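Local coordinates for angiotensin-converting enzyme (Anopheles gambiae, PDB 6S1Y), which probably cleaves short peptides as a zinc-dependent metallopeptidase of the angiotensin-converting enzyme family, in a largely helical fold, at residues V157-R168 with V473-A484; L237-P245 with A592-Q600. One frame throughout, in Å; residues are numbered along the deposited sequence.

Contacts 1 and 2 lie about 23 Å apart, centre to centre, on one largely helical chain; their nearest atoms are about 5 Å apart and do not touch. Their segments alternate along the sequence, and each contact joins an earlier part of the chain to a much later one. Contact 1 is the nearer to the active site: the side chain of Trp159 is about 11 Å from the bound glutamyl peptide, and 473-484 runs directly into Lys485, Tyr486 and His487 of its pocket. Contact 2 is a surface join. Two tiny parallel sheets link them indirectly: 475-476 pairs with 602-603, just after 592-600, and 244-245 with 469-470, just before 473-484.

Contact 1: V157-R168 with V473-A484; sequences VQWYNATGAPVR and VVRTEQDFDPPA
Arg475 reaches across to Asn161 near the C-terminal end of helix 149-163, where Arg475, Asp479 and Asp481 of the largely irregular segment 473-484 form a salt-bridge network. From CB its chain leaves beside the backbone N (chi1 -50°) and bends twice more, bringing the guanidinium round between helix and segment. NE makes an almost straight bond to Asp481 OD2, while NH2 meets the syn lone pair of Asp481 OD1 at 2.7 Å: a side-on, two-pronged salt bridge. NH2 also passes Tyr160 CB, and with NH1 it closes end-on upon Asn161 OD1, at 3.2 and 3.1 Å, near the guanidinium plane. The Asp479 carboxylate lies over one face and probably adds charge attraction. Arginine suits this place because its flat, five-proton head can serve both partners at once. Further along, Ala484 is small enough to put CB over the Tyr160 ring, 3.9 Å from its centroid, a CH-pi contact. Arg168 NH2 takes Glu477 O at 2.8 Å, with weaker bonds to the carbonyls of Gln478 and Asp479. Residues of the ligand pocket begin right after Ala484, whose O accepts from Trp253 and, on an in-plane lone pair, from Trp159 NE1 at 3.0 Å.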
loop_
_atom_site.group_PDB
_atom_site.type_symbol
_atom_site.label_atom_id
_atom_site.label_comp_id
_atom_site.label_asym_id
_atom_site.label_seq_id
_atom_site.Cartn_x
_atom_site.Cartn_y
_atom_site.Cartn_z
ATOM N N VAL A 157 -13.289 -17.551 7.377
ATOM C CA VAL A 157 -14.681 -17.286 7.737
ATOM C C VAL A 157 -14.781 -16.469 9.025
ATOM O O VAL A 157 -15.561 -15.511 9.112
ATOM C CB VAL A 157 -15.458 -18.605 7.858
ATOM C CG1 VAL A 157 -16.843 -18.364 8.492
ATOM C CG2 VAL A 157 -15.573 -19.268 6.472
ATOM N N GLN A 158 -14.017 -16.852 10.053
ATOM C CA GLN A 158 -13.979 -16.074 11.288
ATOM C C GLN A 158 -13.612 -14.623 11.018
ATOM O O GLN A 158 -14.289 -13.697 11.484
ATOM C CB GLN A 158 -12.973 -16.690 12.252
ATOM C CG GLN A 158 -13.420 -18.020 12.824
ATOM C CD GLN A 158 -14.467 -17.859 13.894
ATOM O OE1 GLN A 158 -14.366 -16.975 14.764
ATOM N NE2 GLN A 158 -15.478 -18.712 13.854
ATOM N N TRP A 159 -12.533 -14.402 10.265
ATOM C CA TRP A 159 -12.047 -13.045 10.061
ATOM C C TRP A 159 -13.099 -12.178 9.379
ATOM O O TRP A 159 -13.416 -11.077 9.852
ATOM C CB TRP A 159 -10.756 -13.050 9.233
ATOM C CG TRP A 159 -10.332 -11.644 8.903
ATOM C CD1 TRP A 159 -10.479 -10.992 7.712
ATOM C CD2 TRP A 159 -9.738 -10.695 9.804
ATOM N NE1 TRP A 159 -10.014 -9.699 7.810
ATOM C CE2 TRP A 159 -9.542 -9.499 9.081
ATOM C CE3 TRP A 159 -9.340 -10.750 11.150
ATOM C CZ2 TRP A 159 -8.970 -8.371 9.656
ATOM C CZ3 TRP A 159 -8.780 -9.633 11.717
ATOM C CH2 TRP A 159 -8.608 -8.452 10.976
ATOM N N TYR A 160 -13.630 -12.647 8.246
ATOM C CA TYR A 160 -14.557 -11.855 7.449
ATOM C C TYR A 160 -15.891 -11.671 8.168
ATOM O O TYR A 160 -16.506 -10.608 8.071
ATOM C CB TYR A 160 -14.760 -12.522 6.075
ATOM C CG TYR A 160 -13.679 -12.221 5.055
ATOM C CD1 TYR A 160 -12.433 -12.897 5.082
ATOM C CD2 TYR A 160 -13.859 -11.230 4.102
ATOM C CE1 TYR A 160 -11.409 -12.581 4.169
ATOM C CE2 TYR A 160 -12.842 -10.911 3.181
ATOM C CZ TYR A 160 -11.642 -11.598 3.208
ATOM O OH TYR A 160 -10.695 -11.280 2.280
ATOM N N ASN A 161 -16.365 -12.690 8.890
ATOM C CA ASN A 161 -17.621 -12.525 9.621
ATOM C C ASN A 161 -17.482 -11.466 10.721
ATOM O O ASN A 161 -18.454 -10.791 11.052
ATOM C CB ASN A 161 -18.097 -13.866 10.210
ATOM C CG ASN A 161 -18.880 -14.729 9.187
ATOM O OD1 ASN A 161 -18.605 -14.693 7.969
ATOM N ND2 ASN A 161 -19.852 -15.511 9.674
ATOM N N ALA A 162 -16.283 -11.274 11.263
ATOM C CA ALA A 162 -16.075 -10.351 12.366
ATOM C C ALA A 162 -15.732 -8.930 11.924
ATOM O O ALA A 162 -16.070 -7.976 12.646
ATOM C CB ALA A 162 -14.953 -10.877 13.274
ATOM N N THR A 163 -15.077 -8.746 10.775
ATOM C CA THR A 163 -14.612 -7.423 10.390
ATOM C C THR A 163 -15.396 -6.833 9.229
ATOM O O THR A 163 -15.147 -5.677 8.867
ATOM C CB THR A 163 -13.104 -7.434 10.039
ATOM O OG1 THR A 163 -12.835 -8.308 8.924
ATOM C CG2 THR A 163 -12.295 -7.876 11.238
ATOM N N GLY A 164 -16.359 -7.557 8.662
ATOM C CA GLY A 164 -17.116 -7.132 7.502
ATOM C C GLY A 164 -18.531 -6.754 7.909
ATOM O O GLY A 164 -18.819 -5.555 8.159
ATOM N N ALA A 165 -19.471 -7.703 7.889
ATOM C CA ALA A 165 -20.884 -7.379 8.094
ATOM C C ALA A 165 -21.169 -6.571 9.354
ATOM O O ALA A 165 -22.033 -5.687 9.302
ATOM C CB ALA A 165 -21.713 -8.675 8.128
ATOM N N PRO A 166 -20.496 -6.780 10.478
ATOM C CA PRO A 166 -20.842 -6.010 11.681
ATOM C C PRO A 166 -20.752 -4.505 11.515
ATOM O O PRO A 166 -21.327 -3.795 12.339
ATOM C CB PRO A 166 -19.820 -6.501 12.727
ATOM C CG PRO A 166 -19.391 -7.856 12.245
ATOM C CD PRO A 166 -19.409 -7.751 10.727
ATOM N N VAL A 167 -20.036 -3.979 10.522
ATOM C CA VAL A 167 -19.881 -2.542 10.387
ATOM C C VAL A 167 -20.589 -2.006 9.145
ATOM O O VAL A 167 -20.290 -0.893 8.709
ATOM C CB VAL A 167 -18.403 -2.129 10.389
ATOM C CG1 VAL A 167 -17.712 -2.605 11.674
ATOM C CG2 VAL A 167 -17.685 -2.678 9.187
ATOM N N ARG A 168 -21.538 -2.770 8.568
ATOM C CA ARG A 168 -22.246 -2.316 7.374
ATOM C C ARG A 168 -22.802 -0.910 7.558
ATOM O O ARG A 168 -22.596 -0.031 6.720
ATOM C CB ARG A 168 -23.381 -3.290 7.029
ATOM C CG ARG A 168 -24.241 -2.894 5.775
ATOM C CD ARG A 168 -25.587 -3.642 5.747
ATOM N NE ARG A 168 -25.369 -5.089 5.733
ATOM C CZ ARG A 168 -25.127 -5.810 4.631
ATOM N NH1 ARG A 168 -25.088 -5.215 3.441
ATOM N NH2 ARG A 168 -24.923 -7.128 4.713
ATOM N N VAL A 473 -16.081 -20.256 0.784
ATOM C CA VAL A 473 -17.445 -20.677 1.075
ATOM C C VAL A 473 -18.367 -19.720 0.333
ATOM O O VAL A 473 -17.964 -18.630 -0.080
ATOM C CB VAL A 473 -17.777 -20.646 2.577
ATOM C CG1 VAL A 473 -16.907 -21.629 3.363
ATOM C CG2 VAL A 473 -17.622 -19.218 3.099
ATOM N N VAL A 474 -19.633 -20.110 0.220
ATOM C CA VAL A 474 -20.621 -19.245 -0.400
ATOM C C VAL A 474 -20.881 -18.043 0.493
ATOM O O VAL A 474 -21.093 -18.193 1.699
ATOM C CB VAL A 474 -21.911 -20.035 -0.670
ATOM C CG1 VAL A 474 -23.014 -19.119 -1.170
ATOM C CG2 VAL A 474 -21.635 -21.152 -1.673
ATOM N N ARG A 475 -20.844 -16.847 -0.093
ATOM C CA ARG A 475 -21.235 -15.607 0.572
ATOM C C ARG A 475 -22.576 -15.120 0.014
ATOM O O ARG A 475 -23.002 -15.525 -1.074
ATOM C CB ARG A 475 -20.166 -14.507 0.397
ATOM C CG ARG A 475 -18.718 -14.935 0.746
ATOM C CD ARG A 475 -18.533 -15.333 2.202
ATOM N NE ARG A 475 -18.429 -14.185 3.089
ATOM C CZ ARG A 475 -18.535 -14.251 4.407
ATOM N NH1 ARG A 475 -18.794 -15.420 4.984
ATOM N NH2 ARG A 475 -18.404 -13.153 5.148
ATOM N N THR A 476 -23.226 -14.218 0.756
ATOM C CA THR A 476 -24.512 -13.653 0.358
ATOM C C THR A 476 -24.505 -12.152 0.625
ATOM O O THR A 476 -23.531 -11.601 1.165
ATOM C CB THR A 476 -25.683 -14.309 1.113
ATOM O OG1 THR A 476 -25.642 -13.914 2.493
ATOM C CG2 THR A 476 -25.615 -15.838 1.001
ATOM N N GLU A 477 -25.613 -11.479 0.278
ATOM C CA GLU A 477 -25.740 -10.069 0.619
ATOM C C GLU A 477 -25.943 -9.845 2.113
ATOM O O GLU A 477 -25.837 -8.705 2.563
ATOM C CB GLU A 477 -26.873 -9.426 -0.151
ATOM C CG GLU A 477 -26.538 -9.206 -1.628
ATOM C CD GLU A 477 -25.359 -8.262 -1.819
ATOM O OE1 GLU A 477 -24.997 -7.544 -0.853
ATOM O OE2 GLU A 477 -24.786 -8.243 -2.920
ATOM N N GLN A 478 -26.202 -10.891 2.895
ATOM C CA GLN A 478 -26.196 -10.724 4.345
ATOM C C GLN A 478 -24.776 -10.571 4.879
ATOM O O GLN A 478 -24.586 -9.994 5.952
ATOM C CB GLN A 478 -26.878 -11.908 5.027
ATOM C CG GLN A 478 -28.370 -12.002 4.735
ATOM C CD GLN A 478 -28.887 -13.424 4.860
ATOM O OE1 GLN A 478 -29.553 -13.936 3.954
ATOM N NE2 GLN A 478 -28.572 -14.074 5.987
ATOM N N ASP A 479 -23.779 -11.106 4.164
ATOM C CA ASP A 479 -22.387 -10.790 4.422
ATOM C C ASP A 479 -22.075 -9.426 3.823
ATOM O O ASP A 479 -22.799 -8.933 2.953
ATOM C CB ASP A 479 -21.463 -11.847 3.824
ATOM C CG ASP A 479 -21.844 -13.251 4.250
ATOM O OD1 ASP A 479 -21.956 -13.492 5.471
ATOM O OD2 ASP A 479 -22.058 -14.112 3.359
ATOM N N PHE A 480 -21.006 -8.796 4.321
ATOM C CA PHE A 480 -20.548 -7.547 3.700
ATOM C C PHE A 480 -19.027 -7.456 3.901
ATOM O O PHE A 480 -18.542 -6.951 4.915
ATOM C CB PHE A 480 -21.267 -6.337 4.269
ATOM C CG PHE A 480 -20.729 -5.034 3.750
ATOM C CD1 PHE A 480 -20.692 -4.786 2.406
ATOM C CD2 PHE A 480 -20.247 -4.081 4.604
ATOM C CE1 PHE A 480 -20.183 -3.606 1.919
ATOM C CE2 PHE A 480 -19.747 -2.891 4.123
ATOM C CZ PHE A 480 -19.713 -2.653 2.777
ATOM N N ASP A 481 -18.295 -7.922 2.910
ATOM C CA ASP A 481 -16.912 -8.319 3.101
ATOM C C ASP A 481 -15.835 -7.266 2.837
ATOM O O ASP A 481 -14.719 -7.411 3.344
ATOM C CB ASP A 481 -16.663 -9.560 2.230
ATOM C CG ASP A 481 -17.402 -10.783 2.750
ATOM O OD1 ASP A 481 -17.398 -10.943 3.996
ATOM O OD2 ASP A 481 -17.977 -11.570 1.935
ATOM N N PRO A 482 -16.115 -6.195 2.104
ATOM C CA PRO A 482 -15.058 -5.186 1.812
ATOM C C PRO A 482 -14.366 -4.640 3.049
ATOM O O PRO A 482 -13.145 -4.410 3.018
ATOM C CB PRO A 482 -15.834 -4.082 1.075
ATOM C CG PRO A 482 -16.888 -4.882 0.348
ATOM C CD PRO A 482 -17.341 -5.925 1.325
ATOM N N PRO A 483 -15.078 -4.389 4.151
ATOM C CA PRO A 483 -14.402 -3.777 5.319
ATOM C C PRO A 483 -13.410 -4.704 6.019
ATOM O O PRO A 483 -12.668 -4.237 6.888
ATOM C CB PRO A 483 -15.563 -3.400 6.259
ATOM C CG PRO A 483 -16.773 -3.371 5.366
ATOM C CD PRO A 483 -16.534 -4.458 4.341
ATOM N N ALA A 484 -13.394 -5.996 5.677
ATOM C CA ALA A 484 -12.398 -6.931 6.176
ATOM C C ALA A 484 -10.984 -6.584 5.729
ATOM O O ALA A 484 -10.036 -7.268 6.112
ATOM C CB ALA A 484 -12.737 -8.350 5.718
HETATM O O HOH W 1 -19.022 -10.018 6.207
HETATM O O HOH W 2 -23.924 -6.717 1.734
HETATM O O HOH W 3 -26.194 -5.799 0.328
#

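Contact 2: L237-P245 with A592-Q600; sequences LVSPTGPIP and AHVGWTDSQ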
loop_
_atom_site.group_PDB
_atom_site.type_symbol
_atom_site.label_atom_id
_atom_site.label_comp_id
_atom_site.label_asym_id
_atom_site.label_seq_id
_atom_site.Cartn_x
_atom_site.Cartn_y
_atom_site.Cartn_z
ATOM N N LEU A 237 -10.550 -29.720 -4.135
ATOM C CA LEU A 237 -10.350 -28.417 -3.513
ATOM C C LEU A 237 -10.086 -27.335 -4.551
ATOM O O LEU A 237 -10.635 -26.234 -4.452
ATOM C CB LEU A 237 -9.186 -28.482 -2.515
ATOM C CG LEU A 237 -9.578 -28.894 -1.094
ATOM C CD1 LEU A 237 -8.433 -29.584 -0.331
ATOM C CD2 LEU A 237 -10.060 -27.636 -0.347
ATOM N N VAL A 238 -9.266 -27.631 -5.561
ATOM C CA VAL A 238 -8.855 -26.638 -6.536
ATOM C C VAL A 238 -9.356 -27.064 -7.911
ATOM O O VAL A 238 -8.822 -27.995 -8.524
ATOM C CB VAL A 238 -7.329 -26.443 -6.553
ATOM C CG1 VAL A 238 -6.987 -25.284 -7.487
ATOM C CG2 VAL A 238 -6.776 -26.208 -5.133
ATOM N N SER A 239 -10.332 -26.350 -8.416
ATOM C CA SER A 239 -10.807 -26.597 -9.762
ATOM C C SER A 239 -9.719 -26.256 -10.779
ATOM O O SER A 239 -9.019 -25.255 -10.639
ATOM C CB SER A 239 -12.045 -25.756 -10.043
ATOM O OG SER A 239 -12.223 -25.703 -11.435
ATOM N N PRO A 240 -9.561 -27.053 -11.834
ATOM C CA PRO A 240 -8.605 -26.667 -12.878
ATOM C C PRO A 240 -9.067 -25.502 -13.732
ATOM O O PRO A 240 -8.236 -24.957 -14.475
ATOM C CB PRO A 240 -8.464 -27.937 -13.718
ATOM C CG PRO A 240 -9.786 -28.627 -13.565
ATOM C CD PRO A 240 -10.278 -28.303 -12.168
ATOM N N THR A 241 -10.341 -25.098 -13.670
ATOM C CA THR A 241 -10.855 -24.092 -14.589
ATOM C C THR A 241 -11.510 -22.914 -13.913
ATOM O O THR A 241 -11.743 -21.896 -14.583
ATOM C CB THR A 241 -11.910 -24.702 -15.528
ATOM O OG1 THR A 241 -12.947 -25.266 -14.721
ATOM C CG2 THR A 241 -11.307 -25.758 -16.443
ATOM N N GLY A 242 -11.875 -23.027 -12.642
ATOM C CA GLY A 242 -12.519 -21.945 -11.945
ATOM C C GLY A 242 -11.522 -21.058 -11.230
ATOM O O GLY A 242 -10.315 -21.284 -11.254
ATOM N N PRO A 243 -12.026 -20.029 -10.566
ATOM C CA PRO A 243 -11.145 -19.152 -9.787
ATOM C C PRO A 243 -10.480 -19.916 -8.653
ATOM O O PRO A 243 -10.988 -20.942 -8.189
ATOM C CB PRO A 243 -12.093 -18.068 -9.249
ATOM C CG PRO A 243 -13.329 -18.159 -10.088
ATOM C CD PRO A 243 -13.440 -19.621 -10.496
ATOM N N ILE A 244 -9.334 -19.410 -8.200
ATOM C CA ILE A 244 -8.571 -20.067 -7.131
ATOM C C ILE A 244 -9.253 -19.783 -5.794
ATOM O O ILE A 244 -9.512 -18.611 -5.489
ATOM C CB ILE A 244 -7.130 -19.568 -7.106
ATOM C CG1 ILE A 244 -6.422 -19.862 -8.415
ATOM C CG2 ILE A 244 -6.387 -20.182 -5.938
ATOM C CD1 ILE A 244 -5.109 -19.121 -8.540
ATOM N N PRO A 245 -9.537 -20.813 -4.974
ATOM C CA PRO A 245 -9.953 -20.558 -3.577
ATOM C C PRO A 245 -8.939 -19.680 -2.866
ATOM O O PRO A 245 -7.806 -20.108 -2.668
ATOM C CB PRO A 245 -10.011 -21.958 -2.947
ATOM C CG PRO A 245 -10.143 -22.914 -4.125
ATOM C CD PRO A 245 -9.447 -22.255 -5.285
ATOM N N ALA A 592 -1.846 -26.719 -18.491
ATOM C CA ALA A 592 -2.615 -25.951 -17.527
ATOM C C ALA A 592 -3.602 -25.045 -18.254
ATOM O O ALA A 592 -3.217 -24.340 -19.196
ATOM C CB ALA A 592 -1.680 -25.123 -16.653
ATOM N N HIS A 593 -4.871 -25.051 -17.831
ATOM C CA HIS A 593 -5.817 -24.103 -18.397
ATOM C C HIS A 593 -5.431 -22.687 -17.986
ATOM O O HIS A 593 -5.028 -22.439 -16.843
ATOM C CB HIS A 593 -7.249 -24.380 -17.933
ATOM C CG HIS A 593 -7.862 -25.614 -18.526
ATOM N ND1 HIS A 593 -7.797 -26.845 -17.907
ATOM C CD2 HIS A 593 -8.559 -25.801 -19.674
ATOM C CE1 HIS A 593 -8.416 -27.742 -18.653
ATOM N NE2 HIS A 593 -8.887 -27.134 -19.732
ATOM N N VAL A 594 -5.589 -21.755 -18.915
ATOM C CA VAL A 594 -5.439 -20.328 -18.662
ATOM C C VAL A 594 -6.817 -19.670 -18.649
ATOM O O VAL A 594 -7.681 -20.004 -19.470
ATOM C CB VAL A 594 -4.519 -19.703 -19.728
ATOM C CG1 VAL A 594 -4.256 -18.249 -19.424
ATOM C CG2 VAL A 594 -3.212 -20.500 -19.812
ATOM N N GLY A 595 -7.004 -18.699 -17.740
ATOM C CA GLY A 595 -8.274 -18.046 -17.562
ATOM C C GLY A 595 -9.215 -18.839 -16.662
ATOM O O GLY A 595 -8.888 -19.905 -16.156
ATOM N N TRP A 596 -10.425 -18.301 -16.490
ATOM C CA TRP A 596 -11.350 -18.893 -15.542
ATOM C C TRP A 596 -12.801 -18.501 -15.827
ATOM O O TRP A 596 -13.109 -17.369 -16.196
ATOM C CB TRP A 596 -10.987 -18.465 -14.107
ATOM C CG TRP A 596 -10.893 -16.959 -13.967
ATOM C CD1 TRP A 596 -11.911 -16.096 -13.676
ATOM C CD2 TRP A 596 -9.725 -16.159 -14.108
ATOM N NE1 TRP A 596 -11.441 -14.798 -13.617
ATOM C CE2 TRP A 596 -10.103 -14.819 -13.895
ATOM C CE3 TRP A 596 -8.386 -16.446 -14.373
ATOM C CZ2 TRP A 596 -9.204 -13.778 -13.966
ATOM C CZ3 TRP A 596 -7.497 -15.403 -14.446
ATOM C CH2 TRP A 596 -7.914 -14.083 -14.243
ATOM N N THR A 597 -13.698 -19.430 -15.554
ATOM C CA THR A 597 -15.106 -19.089 -15.477
ATOM C C THR A 597 -15.350 -18.109 -14.331
ATOM O O THR A 597 -14.521 -17.932 -13.450
ATOM C CB THR A 597 -15.903 -20.381 -15.313
ATOM O OG1 THR A 597 -15.423 -21.109 -14.182
ATOM C CG2 THR A 597 -15.691 -21.251 -16.531
ATOM N N ASP A 598 -16.511 -17.440 -14.377
ATOM C CA ASP A 598 -16.906 -16.533 -13.304
ATOM C C ASP A 598 -17.166 -17.296 -12.018
ATOM O O ASP A 598 -17.726 -18.395 -12.041
ATOM C CB ASP A 598 -18.199 -15.775 -13.641
ATOM C CG ASP A 598 -18.087 -14.879 -14.871
ATOM O OD1 ASP A 598 -17.009 -14.812 -15.515
ATOM O OD2 ASP A 598 -19.121 -14.238 -15.192
ATOM N N SER A 599 -16.820 -16.693 -10.885
ATOM C CA SER A 599 -17.095 -17.315 -9.597
ATOM C C SER A 599 -18.595 -17.450 -9.350
ATOM O O SER A 599 -19.379 -16.569 -9.690
ATOM C CB SER A 599 -16.474 -16.502 -8.468
ATOM O OG SER A 599 -16.754 -17.123 -7.225
ATOM N N GLN A 600 -18.978 -18.549 -8.707
ATOM C CA GLN A 600 -20.342 -18.768 -8.247
ATOM C C GLN A 600 -20.443 -18.677 -6.729
ATOM O O GLN A 600 -21.416 -19.152 -6.146
ATOM C CB GLN A 600 -20.840 -20.135 -8.719
ATOM C CG GLN A 600 -20.907 -20.275 -10.241
ATOM C CD GLN A 600 -21.185 -21.704 -10.690
ATOM O OE1 GLN A 600 -20.785 -22.673 -10.034
ATOM N NE2 GLN A 600 -21.847 -21.838 -11.818
HETATM O O HOH W 4 -5.489 -25.792 -14.924
#
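Pro240 and Thr241 meet His593 where an ST turn, Ser239 OG accepting from Thr241 N, which a second bond from Gly242 N extends to an ST motif, lies against the irregular loop 592-600 that follows helix 577-590. Serine suits the start of the turn, since its short hydroxyl reaches both amides. Pro240 has its O 3.6 Å from His593 CB, and a water bridges that O to His593 N. Thr241 then presents two surfaces. Its CG2, anti to the carbonyl carbon, sits over the centre of the His593 ring, 4.0 Å from the centroid and 10° off the normal, a CH-pi contact for which a beta-branched methyl is well placed. Its O turns to the other loop, accepting from Thr597 N at 3.3 Å and lying 3.2 Å from Trp596 CA in a CA-H...O contact. Gly242 has its CA 4.9 Å from that of Trp596 and, with no side chain, keeps clear of the Pro243 ring that follows it; Arg226 of helix 203-233 ties the loops together by bonding to the carbonyls of Gly242, His593 and Gly595. Pro243 ends the join before strand 244-245. Its rigid ring sets apolar CD and CG against the backbone at Thr597 O. Ser599 OG bonds to Glu470, and Pro243 CG lies 3.9 Å from Ser599 CB.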